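PDB 6NXC: L-asparaginase 1 from Escherichia coli, which catalyses the hydrolysis of L-asparagine to L-aspartate and ammonium as a cytoplasmic homotetramer that L-asparagine also activates allosterically. Local coordinates for residues B[261-269]-B[296-304]. The protein carries 1 engineered substitution. Sequence-based numbering, arbitrary orientation.
Sequences SYGVGNAPQ and GKVNMGGYA. With EDO (1,2-ethanediol), chain C; EDO (1,2-ethanediol), chain Q.
Val264 O accepts the one direct hydrogen bond between 261-269 and 296-304, from Asn299 N at 2.8 Å; the N-H...O angle of 171° makes it nearly straight. The same oxygen receives a CA-H...O contact from Val298 CA at 3.2 Å, so two donors of unequal strength engage one carbonyl. On the side chain of Val264, CB rests on Lys297 O at 3.6 Å, while CG2, set between the backbone N and the carbonyl carbon (chi1 -61° for CG1), meets the edge of the Tyr303 ring near its plane, 3.8 Å from CE2. Asn266 approaches that ring obliquely, with ND2 3.6 Å from Tyr303 CD2 and the amide plane 89° from the ring plane. Replacing Tyr303 by an alanine would probably leave Val264 CG2 and the Asn266 amide without the aromatic ring they share and open a gap beside them. A water donates to Gly265 O and Asn266 OD1 and accepts from Gly301 N, adding a second polar link. Both segments are loops following adjacent parallel strands, 256-261 and 286-291, of the C-terminal domain. Within the first, Tyr262 O takes both Gly265 N and Asn266 N, at 2.8 Å each, the pattern of a G1 beta bulge, with Gly265 and Asn266 both facing Tyr262. At Gly265, a CB would clash with Val298 CG1 and, at this positive phi, also jam against Val264 O. Farther out, Asn266 ND2 is hydrogen-bonded to Asp112 of the second subunit, a substrate-binding residue, which ties this loop to that subunit's active site. Gly263 O is hydrogen-bonded to Thr291 OG1, a residue of the allosteric asparagine site.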
loop_
_atom_site.group_PDB
_atom_site.type_symbol
_atom_site.label_atom_id
_atom_site.label_comp_id
_atom_site.label_asym_id
_atom_site.label_seq_id
_atom_site.Cartn_x
_atom_site.Cartn_y
_atom_site.Cartn_z
ATOM N N SER B 261 -11.348 -17.814 -14.326
ATOM C CA SER B 261 -11.522 -18.886 -13.314
ATOM C C SER B 261 -11.109 -18.420 -11.939
ATOM O O SER B 261 -10.518 -17.330 -11.767
ATOM C CB SER B 261 -10.623 -20.068 -13.660
ATOM O OG SER B 261 -10.992 -20.552 -14.895
ATOM N N TYR B 262 -11.294 -19.301 -10.984
ATOM C CA TYR B 262 -10.929 -19.000 -9.580
ATOM C C TYR B 262 -9.425 -19.138 -9.378
ATOM O O TYR B 262 -8.755 -20.087 -9.888
ATOM C CB TYR B 262 -11.636 -19.983 -8.647
ATOM C CG TYR B 262 -13.143 -20.079 -8.756
ATOM C CD1 TYR B 262 -13.999 -19.012 -8.719
ATOM C CD2 TYR B 262 -13.683 -21.362 -8.927
ATOM C CE1 TYR B 262 -15.383 -19.182 -8.769
ATOM C CE2 TYR B 262 -15.048 -21.551 -8.985
ATOM C CZ TYR B 262 -15.900 -20.444 -8.967
ATOM O OH TYR B 262 -17.255 -20.606 -8.935
ATOM N N GLY B 263 -8.916 -18.318 -8.464
ATOM C CA GLY B 263 -7.563 -18.492 -7.922
ATOM C C GLY B 263 -6.516 -18.680 -9.002
ATOM O O GLY B 263 -6.474 -17.880 -10.001
ATOM N N VAL B 264 -5.772 -19.753 -8.868
ATOM C CA VAL B 264 -4.651 -20.033 -9.834
ATOM C C VAL B 264 -5.206 -20.853 -11.024
ATOM O O VAL B 264 -4.434 -21.523 -11.778
ATOM C CB VAL B 264 -3.442 -20.657 -9.145
ATOM C CG1 VAL B 264 -2.887 -19.753 -8.097
ATOM C CG2 VAL B 264 -3.699 -22.047 -8.575
ATOM N N GLY B 265 -6.480 -20.760 -11.292
ATOM C CA GLY B 265 -7.078 -21.200 -12.581
ATOM C C GLY B 265 -7.983 -22.410 -12.383
ATOM O O GLY B 265 -7.982 -23.291 -13.173
ATOM N N ASN B 266 -8.768 -22.451 -11.321
ATOM C CA ASN B 266 -9.606 -23.628 -11.051
ATOM C C ASN B 266 -11.050 -23.378 -11.449
ATOM O O ASN B 266 -11.523 -22.262 -11.396
ATOM C CB ASN B 266 -9.539 -24.039 -9.594
ATOM C CG ASN B 266 -8.140 -24.375 -9.143
ATOM O OD1 ASN B 266 -7.495 -25.256 -9.698
ATOM N ND2 ASN B 266 -7.666 -23.671 -8.134
ATOM N N ALA B 267 -11.757 -24.442 -11.793
ATOM C CA ALA B 267 -13.126 -24.353 -12.306
ATOM C C ALA B 267 -13.864 -25.607 -11.856
ATOM O O ALA B 267 -13.199 -26.495 -11.333
ATOM C CB ALA B 267 -13.098 -24.096 -13.792
ATOM N N PRO B 268 -15.206 -25.630 -11.818
ATOM C CA PRO B 268 -15.944 -26.837 -11.378
ATOM C C PRO B 268 -15.535 -28.086 -12.177
ATOM O O PRO B 268 -15.137 -27.970 -13.342
ATOM C CB PRO B 268 -17.445 -26.508 -11.590
ATOM C CG PRO B 268 -17.484 -25.034 -11.744
ATOM C CD PRO B 268 -16.138 -24.582 -12.284
ATOM N N GLN B 269 -15.444 -29.255 -11.517
ATOM C CA GLN B 269 -14.890 -30.504 -12.127
ATOM C C GLN B 269 -15.980 -31.317 -12.849
ATOM O O GLN B 269 -15.604 -32.393 -13.401
ATOM C CB GLN B 269 -14.191 -31.387 -11.083
ATOM C CG GLN B 269 -12.750 -30.979 -10.777
ATOM C CD GLN B 269 -11.748 -31.387 -11.829
ATOM O OE1 GLN B 269 -11.095 -30.551 -12.458
ATOM N NE2 GLN B 269 -11.611 -32.687 -12.026
ATOM N N GLY B 296 -1.986 -12.501 -9.764
ATOM C CA GLY B 296 -1.547 -13.905 -9.648
ATOM C C GLY B 296 -1.448 -14.586 -11.008
ATOM O O GLY B 296 -1.693 -13.994 -12.092
ATOM N N LYS B 297 -1.070 -15.846 -10.967
ATOM C CA LYS B 297 -0.625 -16.566 -12.153
ATOM C C LYS B 297 -1.391 -17.882 -12.221
ATOM O O LYS B 297 -1.309 -18.659 -11.251
ATOM C CB LYS B 297 0.878 -16.734 -12.100
ATOM C CG LYS B 297 1.451 -17.473 -13.283
ATOM C CD LYS B 297 2.902 -17.464 -13.304
ATOM C CE LYS B 297 3.480 -18.027 -14.574
ATOM N NZ LYS B 297 4.927 -17.682 -14.679
ATOM N N VAL B 298 -1.964 -18.201 -13.371
ATOM C CA VAL B 298 -2.633 -19.513 -13.584
ATOM C C VAL B 298 -1.563 -20.600 -13.561
ATOM O O VAL B 298 -0.499 -20.367 -14.141
ATOM C CB VAL B 298 -3.475 -19.495 -14.899
ATOM C CG1 VAL B 298 -3.883 -20.873 -15.349
ATOM C CG2 VAL B 298 -4.703 -18.622 -14.709
ATOM N N ASN B 299 -1.884 -21.667 -12.853
ATOM C CA ASN B 299 -1.085 -22.910 -12.681
ATOM C C ASN B 299 -2.077 -24.075 -12.537
ATOM O O ASN B 299 -2.550 -24.331 -11.461
ATOM C CB ASN B 299 -0.333 -22.938 -11.363
ATOM C CG ASN B 299 0.629 -24.106 -11.293
ATOM O OD1 ASN B 299 0.808 -24.824 -12.272
ATOM N ND2 ASN B 299 1.155 -24.361 -10.117
ATOM N N MET B 300 -2.527 -24.621 -13.611
ATOM C CA MET B 300 -3.651 -25.573 -13.539
ATOM C C MET B 300 -3.257 -26.907 -12.873
ATOM O O MET B 300 -2.028 -27.285 -12.894
ATOM C CB MET B 300 -4.187 -25.814 -14.941
ATOM C CG MET B 300 -5.100 -24.688 -15.370
ATOM S SD MET B 300 -5.449 -24.793 -17.138
ATOM C CE MET B 300 -3.876 -24.309 -17.786
ATOM N N GLY B 301 -4.265 -27.533 -12.244
ATOM C CA GLY B 301 -4.295 -28.969 -11.902
ATOM C C GLY B 301 -3.856 -29.246 -10.479
ATOM O O GLY B 301 -3.579 -30.434 -10.192
ATOM N N GLY B 302 -3.785 -28.209 -9.628
ATOM C CA GLY B 302 -2.961 -28.241 -8.397
ATOM C C GLY B 302 -3.719 -28.849 -7.222
ATOM O O GLY B 302 -3.055 -29.302 -6.261
ATOM N N TYR B 303 -5.053 -28.885 -7.302
ATOM C CA TYR B 303 -5.959 -29.166 -6.149
ATOM C C TYR B 303 -6.897 -30.351 -6.450
ATOM O O TYR B 303 -7.874 -30.504 -5.648
ATOM C CB TYR B 303 -6.731 -27.896 -5.760
ATOM C CG TYR B 303 -5.790 -26.761 -5.451
ATOM C CD1 TYR B 303 -5.225 -26.601 -4.167
ATOM C CD2 TYR B 303 -5.343 -25.944 -6.495
ATOM C CE1 TYR B 303 -4.308 -25.575 -3.917
ATOM C CE2 TYR B 303 -4.426 -24.934 -6.255
ATOM C CZ TYR B 303 -3.902 -24.744 -4.966
ATOM O OH TYR B 303 -2.943 -23.772 -4.777
ATOM N N ALA B 304 -6.615 -31.158 -7.500
ATOM C CA ALA B 304 -7.142 -32.541 -7.739
ATOM C C ALA B 304 -6.103 -33.364 -8.531
ATOM O O ALA B 304 -5.185 -32.741 -9.110
ATOM C CB ALA B 304 -8.477 -32.519 -8.440
HETATM C C1 EDO C . -4.850 -20.444 -4.886
HETATM O O1 EDO C . -5.263 -19.147 -5.171
HETATM C C2 EDO C . -5.895 -21.521 -5.171
HETATM O O2 EDO C . -6.460 -21.446 -6.511
HETATM C C1 EDO Q . -4.088 -11.696 -13.676
HETATM O O1 EDO Q . -3.323 -11.636 -12.542
HETATM C C2 EDO Q . -4.205 -10.371 -14.122
HETATM O O2 EDO Q . -4.988 -9.588 -13.383
HETATM O O HOH W 1 -7.148 -26.149 -12.692
#